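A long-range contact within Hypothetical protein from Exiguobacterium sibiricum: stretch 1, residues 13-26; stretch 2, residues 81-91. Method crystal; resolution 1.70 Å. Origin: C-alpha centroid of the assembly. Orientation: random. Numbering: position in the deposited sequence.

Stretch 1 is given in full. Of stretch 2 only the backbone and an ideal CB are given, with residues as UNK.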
# COMPACT_ATOMS: atom_id res chain seq x y z
N VAL A 13 -1.06 -0.68 -10.26
CA VAL A 13 -0.20 0.50 -10.15
C VAL A 13 -0.81 1.68 -10.94
O VAL A 13 -0.77 2.82 -10.50
CB VAL A 13 1.28 0.26 -10.56
CG1 VAL A 13 2.05 1.56 -10.37
CG2 VAL A 13 1.94 -0.83 -9.73
N GLY A 14 -1.44 1.41 -12.07
CA GLY A 14 -2.14 2.48 -12.81
C GLY A 14 -3.26 3.13 -11.98
O GLY A 14 -3.48 4.35 -12.04
N VAL A 15 -4.01 2.32 -11.23
CA VAL A 15 -5.03 2.88 -10.34
C VAL A 15 -4.38 3.77 -9.33
O VAL A 15 -4.85 4.87 -9.05
CB VAL A 15 -5.84 1.80 -9.51
CG1 VAL A 15 -6.68 2.46 -8.42
CG2 VAL A 15 -6.73 0.87 -10.41
N GLY A 16 -3.33 3.24 -8.69
CA GLY A 16 -2.52 4.00 -7.75
C GLY A 16 -2.09 5.33 -8.29
O GLY A 16 -2.19 6.36 -7.62
N VAL A 17 -1.61 5.35 -9.52
CA VAL A 17 -1.11 6.56 -10.11
C VAL A 17 -2.24 7.51 -10.47
O VAL A 17 -2.16 8.69 -10.17
CB VAL A 17 -0.27 6.25 -11.37
CG1 VAL A 17 0.02 7.54 -12.19
CG2 VAL A 17 1.03 5.53 -10.97
N ARG A 18 -3.31 7.01 -11.08
CA ARG A 18 -4.39 7.93 -11.43
C ARG A 18 -5.09 8.56 -10.23
O ARG A 18 -5.42 9.77 -10.25
CB ARG A 18 -5.40 7.28 -12.33
CG ARG A 18 -4.77 6.95 -13.67
CD ARG A 18 -5.76 6.46 -14.66
NE ARG A 18 -6.48 5.32 -14.13
CZ ARG A 18 -6.18 4.04 -14.34
NH1 ARG A 18 -5.13 3.66 -15.10
NH2 ARG A 18 -6.96 3.12 -13.76
N THR A 19 -5.32 7.77 -9.19
CA THR A 19 -5.88 8.31 -7.95
C THR A 19 -4.94 9.27 -7.26
O THR A 19 -5.38 10.29 -6.78
CB THR A 19 -6.35 7.22 -6.99
OG1 THR A 19 -5.27 6.32 -6.69
CG2 THR A 19 -7.59 6.44 -7.61
N THR A 20 -3.64 9.01 -7.26
CA THR A 20 -2.69 9.96 -6.71
C THR A 20 -2.71 11.29 -7.45
O THR A 20 -2.67 12.36 -6.81
CB THR A 20 -1.26 9.39 -6.65
OG1 THR A 20 -1.28 8.23 -5.83
CG2 THR A 20 -0.24 10.41 -6.07
N ARG A 21 -2.79 11.21 -8.78
CA ARG A 21 -2.85 12.40 -9.63
C ARG A 21 -4.07 13.23 -9.21
O ARG A 21 -3.98 14.44 -9.05
CB ARG A 21 -2.89 12.01 -11.12
CG ARG A 21 -2.54 13.10 -12.05
CD ARG A 21 -2.87 12.72 -13.50
NE ARG A 21 -2.08 11.56 -13.93
CZ ARG A 21 -2.55 10.49 -14.56
NH1 ARG A 21 -3.83 10.37 -14.89
NH2 ARG A 21 -1.71 9.51 -14.89
N ASP A 22 -5.21 12.56 -8.99
CA ASP A 22 -6.43 13.27 -8.61
C ASP A 22 -6.26 13.93 -7.26
O ASP A 22 -6.67 15.09 -7.07
CB ASP A 22 -7.62 12.33 -8.57
CG ASP A 22 -8.01 11.81 -9.95
OD1 ASP A 22 -7.77 12.54 -10.96
OD2 ASP A 22 -8.59 10.69 -10.01
N LEU A 23 -5.62 13.22 -6.32
CA LEU A 23 -5.43 13.78 -4.98
C LEU A 23 -4.56 15.03 -5.02
O LEU A 23 -4.90 16.02 -4.39
CB LEU A 23 -4.82 12.76 -3.99
CG LEU A 23 -5.71 11.62 -3.47
CD1 LEU A 23 -4.86 10.64 -2.62
CD2 LEU A 23 -6.88 12.15 -2.62
N ILE A 24 -3.47 14.97 -5.78
CA ILE A 24 -2.55 16.08 -5.90
C ILE A 24 -3.31 17.27 -6.45
O ILE A 24 -3.19 18.36 -5.91
CB ILE A 24 -1.28 15.71 -6.76
CG1 ILE A 24 -0.40 14.72 -5.98
CG2 ILE A 24 -0.47 16.96 -7.18
CD1 ILE A 24 0.73 14.08 -6.80
N ARG A 25 -4.18 17.06 -7.45
CA ARG A 25 -4.98 18.17 -8.00
C ARG A 25 -6.01 18.78 -7.02
O ARG A 25 -6.53 19.87 -7.27
CB ARG A 25 -5.66 17.73 -9.29
CG ARG A 25 -4.70 17.46 -10.44
CD ARG A 25 -5.43 16.63 -11.48
NE ARG A 25 -4.69 16.55 -12.74
CZ ARG A 25 -4.83 15.57 -13.64
NH1 ARG A 25 -5.67 14.55 -13.43
NH2 ARG A 25 -4.11 15.60 -14.76
N LEU A 26 -6.28 18.12 -5.91
CA LEU A 26 -7.18 18.66 -4.90
C LEU A 26 -6.48 19.65 -4.00
O LEU A 26 -7.10 20.54 -3.44
CB LEU A 26 -7.83 17.54 -4.06
CG LEU A 26 -8.68 16.52 -4.83
CD1 LEU A 26 -9.40 15.60 -3.84
CD2 LEU A 26 -9.68 17.22 -5.72
N UNK A 81 4.77 21.24 -11.09
CA UNK A 81 5.31 20.16 -11.93
C UNK A 81 5.02 18.75 -11.39
O UNK A 81 5.42 17.77 -11.99
CB UNK A 81 6.82 20.34 -12.07
N UNK A 82 4.33 18.67 -10.26
CA UNK A 82 4.15 17.39 -9.56
C UNK A 82 3.45 16.37 -10.40
O UNK A 82 3.90 15.23 -10.48
CB UNK A 82 3.37 17.59 -8.26
N UNK A 83 2.35 16.74 -11.04
CA UNK A 83 1.64 15.77 -11.88
C UNK A 83 2.53 15.32 -13.02
O UNK A 83 2.63 14.13 -13.31
CB UNK A 83 0.34 16.37 -12.43
N UNK A 84 3.17 16.28 -13.69
CA UNK A 84 4.08 15.99 -14.79
C UNK A 84 5.14 15.01 -14.35
O UNK A 84 5.49 14.11 -15.10
CB UNK A 84 4.73 17.27 -15.31
N UNK A 85 5.63 15.20 -13.13
CA UNK A 85 6.66 14.34 -12.57
C UNK A 85 6.19 12.92 -12.26
O UNK A 85 6.86 11.98 -12.58
CB UNK A 85 7.21 14.98 -11.29
N UNK A 86 5.03 12.80 -11.63
CA UNK A 86 4.37 11.52 -11.44
C UNK A 86 4.21 10.74 -12.79
O UNK A 86 4.47 9.51 -12.91
CB UNK A 86 3.00 11.75 -10.79
N UNK A 87 3.79 11.46 -13.82
CA UNK A 87 3.57 10.87 -15.12
C UNK A 87 4.86 10.30 -15.70
O UNK A 87 4.86 9.21 -16.32
CB UNK A 87 2.97 11.91 -16.07
N UNK A 88 5.93 11.06 -15.55
CA UNK A 88 7.25 10.63 -15.97
C UNK A 88 7.70 9.37 -15.24
O UNK A 88 8.21 8.44 -15.87
CB UNK A 88 8.26 11.75 -15.74
N UNK A 89 7.52 9.35 -13.91
CA UNK A 89 7.84 8.17 -13.09
C UNK A 89 7.01 6.95 -13.51
O UNK A 89 7.52 5.85 -13.60
CB UNK A 89 7.60 8.48 -11.61
N UNK A 90 5.74 7.17 -13.78
CA UNK A 90 4.84 6.08 -14.18
C UNK A 90 5.29 5.50 -15.55
O UNK A 90 5.23 4.29 -15.77
CB UNK A 90 3.40 6.58 -14.25
N UNK A 91 5.75 6.36 -16.45
CA UNK A 91 6.25 5.91 -17.75
C UNK A 91 7.51 5.07 -17.59
O UNK A 91 7.71 4.06 -18.26
CB UNK A 91 6.53 7.11 -18.66

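The two helices run nearly antiparallel, at 170°, with axes 10.1 Å apart at closest approach. At position 81 the ideal CB has nothing of stretch 1 within 5.5 Å; many residues would serve, and Gln-81 is found.

At position 82 the CB points toward stretch 1 and lies 4.0 Å from Ile-24 CG2. An aliphatic residue would suit this apolar neighbour, and Leu-82 supplies one, its CB 4.1 Å from Ile-24 CG2.

Position 83 points sideways, with its CB 4.4 Å from Arg-21 CG and 5.0 Å from Arg-25 NE. The methylenes of Arg-21 favour a compact apolar group, although an acidic one could answer the two arginines. The residue is Val-83 (chi1 t), whose CG1 packs 3.4 Å from Arg-21 CG and whose CG2 lies 4.1 Å from Ile-24 CG2.

Positions 84 and 85 have CBs beyond 5.5 Å of stretch 1, which therefore sets little preference. They are Asp-84 and Arg-85, and neither makes contact.

Position 86 points straight at a hollow formed by Val-17, Thr-20, Arg-21 and Ile-24. Its CB is 5.2 Å from Ile-24 CD1 and 5.3 Å from Val-17 CG1, leaving room for a branched aliphatic chain or perhaps methionine. Leu-86 enters as a knob into this hole: CG lies 4.0 Å from Val-17 CG1, and CD2 reaches to 4.0 Å from Thr-20 CG2 and 4.2 Å from Ile-24 CD1.

At position 87 the CB points sideways, 5.4 Å from Arg-21 NH2. That positive charge invites Asp or Glu, while a neutral acceptor such as Asn or Gln would also be plausible. Asp-87 completes a salt bridge in which Arg-21 NE donates a hydrogen bond to Asp-87 OD1 at 3.1 Å. The carboxylate oxygen approaches the guanidinium at its edge, near its plane.

Positions 88 and 89 are again out of reach, and the visible atoms discriminate little; Gln-88 and Ser-89 occupy them.

Position 90 points toward stretch 1, its CB 4.1 Å from Val-17 CG1. Nearby, Gly-14 leaves its surface free of a side chain, so a large aliphatic or aromatic group could extend along the helix toward Val-13. Trp-90 does so. Val-17 CG1 sits over one face of the indole, 4.2 Å from the five-membered ring centroid in a CH-pi contact, while Trp-90 CH2 lies 3.7 Å from Gly-14 N and Trp-90 CZ3 lies 3.6 Å from Val-13 CG1.

Position 91 is out of reach, compatible with many residues, and holds Gln-91.

Stretch 2 (81-91) QLVDRLDQSWQ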
# COMPACT_ATOMS: atom_id res chain seq x y z
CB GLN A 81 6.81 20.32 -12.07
CG GLN A 81 7.23 21.65 -12.65
CD GLN A 81 8.64 22.06 -12.21
OE1 GLN A 81 9.15 21.63 -11.16
NE2 GLN A 81 9.26 22.93 -13.01
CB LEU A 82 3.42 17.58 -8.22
CG LEU A 82 4.33 18.01 -7.08
CD1 LEU A 82 3.52 18.33 -5.86
CD2 LEU A 82 5.32 16.88 -6.77
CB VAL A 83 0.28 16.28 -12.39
CG1 VAL A 83 -0.29 15.30 -13.44
CG2 VAL A 83 -0.67 16.43 -11.23
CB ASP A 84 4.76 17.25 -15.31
CG ASP A 84 3.83 18.13 -16.15
OD1 ASP A 84 2.70 17.68 -16.49
OD2 ASP A 84 4.25 19.27 -16.49
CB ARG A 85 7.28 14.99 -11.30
CG ARG A 85 8.59 14.33 -10.85
CD ARG A 85 9.48 14.18 -12.07
NE ARG A 85 10.80 13.65 -11.82
CZ ARG A 85 11.16 12.38 -11.98
NH1 ARG A 85 10.30 11.42 -12.41
NH2 ARG A 85 12.43 12.06 -11.69
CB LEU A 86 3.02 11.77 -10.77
CG LEU A 86 2.08 10.58 -10.51
CD1 LEU A 86 2.77 9.47 -9.70
CD2 LEU A 86 0.80 11.12 -9.83
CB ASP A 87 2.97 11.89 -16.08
CG ASP A 87 1.49 12.25 -15.76
OD1 ASP A 87 0.92 11.75 -14.76
OD2 ASP A 87 0.88 13.05 -16.52
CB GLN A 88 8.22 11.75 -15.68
CG GLN A 88 9.64 11.48 -16.01
CD GLN A 88 10.52 12.74 -15.82
OE1 GLN A 88 10.08 13.89 -16.08
NE2 GLN A 88 11.75 12.53 -15.35
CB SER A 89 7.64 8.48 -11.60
OG SER A 89 8.46 9.57 -11.24
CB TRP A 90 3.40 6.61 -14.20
CG TRP A 90 2.37 5.79 -14.81
CD1 TRP A 90 1.43 6.25 -15.66
CD2 TRP A 90 2.10 4.40 -14.60
NE1 TRP A 90 0.59 5.24 -16.02
CE2 TRP A 90 0.98 4.09 -15.40
CE3 TRP A 90 2.69 3.37 -13.85
CZ2 TRP A 90 0.43 2.80 -15.47
CZ3 TRP A 90 2.14 2.08 -13.92
CH2 TRP A 90 1.02 1.82 -14.74
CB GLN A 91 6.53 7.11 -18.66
CG GLN A 91 6.84 6.70 -20.09
CD GLN A 91 5.68 5.93 -20.70
OE1 GLN A 91 4.55 6.42 -20.75
NE2 GLN A 91 5.95 4.69 -21.13
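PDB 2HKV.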